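Local coordinates for heme-binding protein A (PDB 3TPA), which probably binds glutathione as a family 5 extracellular solute-binding protein of the GbpA group, although it is named for heme binding, at residues D303-G308 with S364-R369; T311-P316 with F481-N486. The protein carries 1 engineered substitution. All blocks are in the same frame, centred on the assembly; numbering follows the deposited sequence.

Interaction 1. Residues D303-G308 with S364-R369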
loop_
_atom_site.group_PDB
_atom_site.type_symbol
_atom_site.label_atom_id
_atom_site.label_comp_id
_atom_site.label_asym_id
_atom_site.label_seq_id
_atom_site.Cartn_x
_atom_site.Cartn_y
_atom_site.Cartn_z
ATOM N N ASP A 303 5.605 18.996 -11.648
ATOM C CA ASP A 303 4.852 20.254 -11.734
ATOM C C ASP A 303 3.680 20.175 -12.698
ATOM O O ASP A 303 2.558 20.528 -12.337
ATOM C CB ASP A 303 5.777 21.412 -12.108
ATOM C CG ASP A 303 6.563 21.932 -10.914
ATOM O OD1 ASP A 303 6.227 21.545 -9.775
ATOM O OD2 ASP A 303 7.497 22.733 -11.102
ATOM N N ALA A 304 3.938 19.714 -13.923
ATOM C CA ALA A 304 2.883 19.587 -14.931
ATOM C C ALA A 304 1.865 18.485 -14.646
ATOM O O ALA A 304 0.663 18.669 -14.841
ATOM C CB ALA A 304 3.494 19.362 -16.297
ATOM N N VAL A 305 2.347 17.331 -14.205
ATOM C CA VAL A 305 1.491 16.155 -14.073
ATOM C C VAL A 305 0.672 16.085 -12.773
ATOM O O VAL A 305 -0.509 15.764 -12.806
ATOM C CB VAL A 305 2.313 14.876 -14.231
ATOM C CG1 VAL A 305 1.472 13.639 -13.892
ATOM C CG2 VAL A 305 2.879 14.799 -15.642
ATOM N N TYR A 306 1.298 16.376 -11.633
ATOM C CA TYR A 306 0.637 16.145 -10.341
ATOM C C TYR A 306 -0.092 17.359 -9.778
ATOM O O TYR A 306 -0.753 17.268 -8.748
ATOM C CB TYR A 306 1.622 15.591 -9.306
ATOM C CG TYR A 306 2.173 14.226 -9.672
ATOM C CD1 TYR A 306 1.692 13.067 -9.075
ATOM C CD2 TYR A 306 3.189 14.106 -10.609
ATOM C CE1 TYR A 306 2.211 11.813 -9.425
ATOM C CE2 TYR A 306 3.700 12.886 -10.962
ATOM C CZ TYR A 306 3.219 11.740 -10.372
ATOM O OH TYR A 306 3.761 10.521 -10.747
ATOM N N GLN A 307 0.047 18.488 -10.457
ATOM C CA GLN A 307 -0.635 19.716 -10.062
ATOM C C GLN A 307 -0.569 19.953 -8.553
ATOM O O GLN A 307 -1.587 20.295 -7.919
ATOM C CB GLN A 307 -2.086 19.672 -10.530
ATOM C CG GLN A 307 -2.219 19.513 -12.036
ATOM C CD GLN A 307 -3.659 19.539 -12.497
ATOM O OE1 GLN A 307 -4.227 20.604 -12.730
ATOM N NE2 GLN A 307 -4.259 18.363 -12.630
ATOM N N GLY A 308 0.621 19.760 -7.990
ATOM C CA GLY A 308 0.886 19.967 -6.578
ATOM C C GLY A 308 0.814 18.701 -5.737
ATOM O O GLY A 308 1.371 18.641 -4.640
ATOM N N SER A 364 -0.411 6.707 -8.497
ATOM C CA SER A 364 1.036 6.931 -8.615
ATOM C C SER A 364 1.377 7.882 -9.758
ATOM O O SER A 364 2.376 8.599 -9.694
ATOM C CB SER A 364 1.814 5.610 -8.750
ATOM O OG SER A 364 1.383 4.827 -9.851
ATOM N N ASN A 365 0.564 7.865 -10.814
ATOM C CA ASN A 365 0.750 8.810 -11.932
ATOM C C ASN A 365 -0.564 9.151 -12.640
ATOM O O ASN A 365 -1.054 8.368 -13.455
ATOM C CB ASN A 365 1.800 8.283 -12.940
ATOM C CG ASN A 365 2.227 9.343 -13.943
ATOM O OD1 ASN A 365 1.499 10.310 -14.168
ATOM N ND2 ASN A 365 3.413 9.175 -14.546
ATOM N N PRO A 366 -1.133 10.332 -12.335
ATOM C CA PRO A 366 -2.432 10.762 -12.875
ATOM C C PRO A 366 -2.405 11.212 -14.337
ATOM O O PRO A 366 -3.464 11.523 -14.892
ATOM C CB PRO A 366 -2.794 11.957 -11.988
ATOM C CG PRO A 366 -1.484 12.523 -11.594
ATOM C CD PRO A 366 -0.571 11.332 -11.409
ATOM N N ASN A 367 -1.228 11.246 -14.952
ATOM C CA ASN A 367 -1.131 11.642 -16.356
ATOM C C ASN A 367 0.122 11.098 -17.036
ATOM O O ASN A 367 1.027 11.855 -17.340
ATOM C CB ASN A 367 -1.162 13.166 -16.482
ATOM C CG ASN A 367 -1.509 13.625 -17.874
ATOM O OD1 ASN A 367 -1.443 12.857 -18.826
ATOM N ND2 ASN A 367 -1.898 14.885 -17.998
ATOM N N PRO A 368 0.158 9.776 -17.292
ATOM C CA PRO A 368 1.289 9.147 -17.980
ATOM C C PRO A 368 1.502 9.758 -19.364
ATOM O O PRO A 368 2.648 9.884 -19.791
ATOM C CB PRO A 368 0.850 7.682 -18.115
ATOM C CG PRO A 368 -0.212 7.488 -17.094
ATOM C CD PRO A 368 -0.893 8.801 -16.943
ATOM N N ARG A 369 0.421 10.142 -20.047
ATOM C CA ARG A 369 0.527 10.703 -21.391
ATOM C C ARG A 369 1.360 11.977 -21.386
ATOM O O ARG A 369 2.253 12.151 -22.208
ATOM C CB ARG A 369 -0.867 10.966 -21.979
ATOM C CG ARG A 369 -0.883 11.678 -23.334
ATOM C CD ARG A 369 -0.373 10.808 -24.474
ATOM N NE ARG A 369 -1.033 9.508 -24.532
ATOM C CZ ARG A 369 -0.868 8.640 -25.527
ATOM N NH1 ARG A 369 -1.486 7.471 -25.507
ATOM N NH2 ARG A 369 -0.078 8.947 -26.544
HETATM O O HOH W 1 -2.019 16.875 -15.805
#
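V305 and N367 bring the two backbones closest, with their CA atoms 5.7 Å apart, and Y306 lies beside P366. Segment 303-308 takes in the end of helix 298-306 and the loop after it. The chain leaves the helix at Q307, which has a positive phi of 44°. Segment 364-369 is a loop that runs into helix 368-381. N365 starts an Asx turn, its OD1 accepting from N367 N at 3.0 Å. N367 then takes the N-cap position of the second helix, and its OD1 accepts from R370 N. V305 is buried and points at this turn. Its CG1 is anti to the backbone N (chi1 172°) and lies 3.3 Å from N365 OD1. The same methyl also packs on N367 CB and P366 CG. The side chains of V305 and N365 cross at about a right angle. The far end of Y306 comes near segment 364-369. Its OH donates to S364 O at 2.6 Å, in the carbonyl plane, with a C=O...donor angle of 148°. That oxygen sits at the ring edge, and P366 CD lies over one ring face, 3.5 Å from Y306 CE1. The bond gives the buried hydroxyl a backbone acceptor. At the more exposed end a water accepts from N367 ND2 at 3.0 Å and makes a weak bond to A304 O. N365 ND2 and N367 O both bond T371 OG1, which ties the turn to the first turn of its helix. F481, A482 and A272 of the mixed sheet also touch Y306. The contact thus joins a helix C-terminal end to an Asx-turn and N-cap helix start, beside the sheet of one lobe of a periplasmic-binding-protein fold.

Interaction 2. Residues T311-P316 with F481-N486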
loop_
_atom_site.group_PDB
_atom_site.type_symbol
_atom_site.label_atom_id
_atom_site.label_comp_id
_atom_site.label_asym_id
_atom_site.label_seq_id
_atom_site.Cartn_x
_atom_site.Cartn_y
_atom_site.Cartn_z
ATOM N N THR A 311 5.650 14.673 -5.283
ATOM C CA THR A 311 6.980 15.171 -4.992
ATOM C C THR A 311 8.012 14.452 -5.821
ATOM O O THR A 311 7.860 13.271 -6.126
ATOM C CB THR A 311 7.353 14.962 -3.525
ATOM O OG1 THR A 311 7.481 13.565 -3.279
ATOM C CG2 THR A 311 6.280 15.521 -2.621
ATOM N N VAL A 312 9.073 15.170 -6.168
ATOM C CA VAL A 312 10.176 14.603 -6.933
ATOM C C VAL A 312 10.855 13.488 -6.134
ATOM O O VAL A 312 11.204 13.682 -4.977
ATOM C CB VAL A 312 11.208 15.700 -7.298
ATOM C CG1 VAL A 312 12.493 15.085 -7.820
ATOM C CG2 VAL A 312 10.629 16.644 -8.329
ATOM N N ALA A 313 11.023 12.316 -6.747
ATOM C CA ALA A 313 11.701 11.183 -6.082
ATOM C C ALA A 313 13.219 11.257 -6.253
ATOM O O ALA A 313 13.720 11.507 -7.353
ATOM C CB ALA A 313 11.190 9.861 -6.622
ATOM N N THR A 314 13.951 11.037 -5.162
ATOM C CA THR A 314 15.409 10.908 -5.244
ATOM C C THR A 314 15.829 9.462 -5.054
ATOM O O THR A 314 16.814 9.009 -5.648
ATOM C CB THR A 314 16.108 11.772 -4.197
ATOM O OG1 THR A 314 15.665 11.392 -2.891
ATOM C CG2 THR A 314 15.764 13.250 -4.423
ATOM N N ASN A 315 15.078 8.757 -4.211
ATOM C CA ASN A 315 15.246 7.326 -3.945
ATOM C C ASN A 315 14.102 6.556 -4.592
ATOM O O ASN A 315 13.069 7.153 -4.958
ATOM C CB ASN A 315 15.154 7.063 -2.439
ATOM C CG ASN A 315 16.417 7.465 -1.680
ATOM O OD1 ASN A 315 17.045 6.647 -1.012
ATOM N ND2 ASN A 315 16.770 8.743 -1.765
ATOM N N PRO A 316 14.241 5.226 -4.693
ATOM C CA PRO A 316 13.113 4.436 -5.217
ATOM C C PRO A 316 11.941 4.277 -4.233
ATOM O O PRO A 316 10.955 3.633 -4.587
ATOM C CB PRO A 316 13.749 3.071 -5.496
ATOM C CG PRO A 316 14.915 3.013 -4.573
ATOM C CD PRO A 316 15.443 4.399 -4.482
ATOM N N PHE A 481 11.004 9.256 -10.801
ATOM C CA PHE A 481 10.728 10.693 -10.840
ATOM C C PHE A 481 9.720 11.252 -9.819
ATOM O O PHE A 481 9.777 12.434 -9.502
ATOM C CB PHE A 481 10.387 11.163 -12.268
ATOM C CG PHE A 481 9.126 10.553 -12.846
ATOM C CD1 PHE A 481 7.875 11.059 -12.510
ATOM C CD2 PHE A 481 9.202 9.496 -13.758
ATOM C CE1 PHE A 481 6.709 10.511 -13.046
ATOM C CE2 PHE A 481 8.041 8.938 -14.313
ATOM C CZ PHE A 481 6.788 9.449 -13.944
ATOM N N ALA A 482 8.803 10.437 -9.302
ATOM C CA ALA A 482 7.810 10.987 -8.377
ATOM C C ALA A 482 7.270 9.997 -7.364
ATOM O O ALA A 482 7.202 8.781 -7.614
ATOM C CB ALA A 482 6.647 11.593 -9.148
ATOM N N HIS A 483 6.901 10.536 -6.213
ATOM C CA HIS A 483 5.988 9.867 -5.313
ATOM C C HIS A 483 4.707 10.699 -5.310
ATOM O O HIS A 483 4.757 11.924 -5.398
ATOM C CB HIS A 483 6.545 9.833 -3.891
ATOM C CG HIS A 483 7.968 9.363 -3.804
ATOM N ND1 HIS A 483 8.333 8.071 -4.084
ATOM C CD2 HIS A 483 9.097 10.019 -3.465
ATOM C CE1 HIS A 483 9.642 7.938 -3.910
ATOM N NE2 HIS A 483 10.127 9.102 -3.530
ATOM N N SER A 484 3.552 10.053 -5.221
ATOM C CA SER A 484 2.323 10.847 -5.160
ATOM C C SER A 484 2.165 11.349 -3.732
ATOM O O SER A 484 2.808 10.833 -2.808
ATOM C CB SER A 484 1.112 10.014 -5.573
ATOM O OG SER A 484 0.739 9.135 -4.520
ATOM N N ILE A 485 1.337 12.372 -3.555
ATOM C CA ILE A 485 0.977 12.829 -2.219
ATOM C C ILE A 485 -0.450 12.425 -1.885
ATOM O O ILE A 485 -1.352 12.606 -2.695
ATOM C CB ILE A 485 1.088 14.349 -2.089
ATOM C CG1 ILE A 485 2.553 14.775 -2.114
ATOM C CG2 ILE A 485 0.431 14.808 -0.786
ATOM C CD1 ILE A 485 2.770 16.271 -2.129
ATOM N N ASN A 486 -0.662 11.871 -0.694
ATOM C CA ASN A 486 -2.017 11.551 -0.262
ATOM C C ASN A 486 -2.578 12.687 0.569
ATOM O O ASN A 486 -1.869 13.278 1.387
ATOM C CB ASN A 486 -2.047 10.260 0.557
ATOM C CG ASN A 486 -1.834 9.015 -0.298
ATOM O OD1 ASN A 486 -2.389 8.893 -1.394
ATOM N ND2 ASN A 486 -1.041 8.084 0.208
HETATM O O HOH W 2 12.543 9.815 -2.905
#
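T311 and H483 exchange two backbone hydrogen bonds, T311 N to H483 O and H483 N to T311 O, both 2.9 Å long. They form an antiparallel hydrogen-bonded pair. A third bond runs from A313 N to F481 O at 3.0 Å. Here the donor stands well above the carbonyl plane, with a C=O...donor angle of 103°. The strands are also joined by CA-H...O contacts, A482 CA to T311 O and V312 CA to F481 O. The imidazole of H483 is fixed from several sides. Its ND1 bonds N270 O on strand 261-276. Its NE2 lies 2.6 Å from a water in the ring plane, and that water accepts from T314 N. F481 and A482 both face A272 in a classic beta bulge, which interrupts the regular pairing of strand 478-491 with 261-276. Strand 310-312 is an outermost strand of this mixed sheet within the chain. A313, just past it, still bonds F481. A313 CB sits over one face of the H483 ring, offset toward the rim, in a CH-pi contact 3.7 Å from the centroid. N315 O lies near the ring edge, 3.7 Å from H483 CE1. T311 OG1 lies between its backbone N and carbonyl carbon (chi1 67°) and bonds E267 OE2. T311 CG2 is anti to the carbonyl carbon and meets I485 CD1 at 3.6 Å, the two side chains crossing at about a right angle. Further out, N315 ND2 donates to T314 OG1 and N315 OD1 accepts from N325 N. The F481 side chain points away from segment 311-316 and packs on K298, at the start of helix 298-306.

Well along the chain from the N terminus, after strand 261-276, helix 298-306 leads almost directly into strand 310-312. Interaction 1 closes a loop of 55 residues, from the end of that helix to the start of helix 368-381. Interaction 2 closes a longer loop of 164 residues, from the strand to 478-491 near the C terminus. The segments alternate, so the two loops cross and neither nests in the other. The contact centres are about 11 Å apart. They meet where N365 packs on F481 and where G308 touches I485. Together they tie two helices to one border of the mixed sheet.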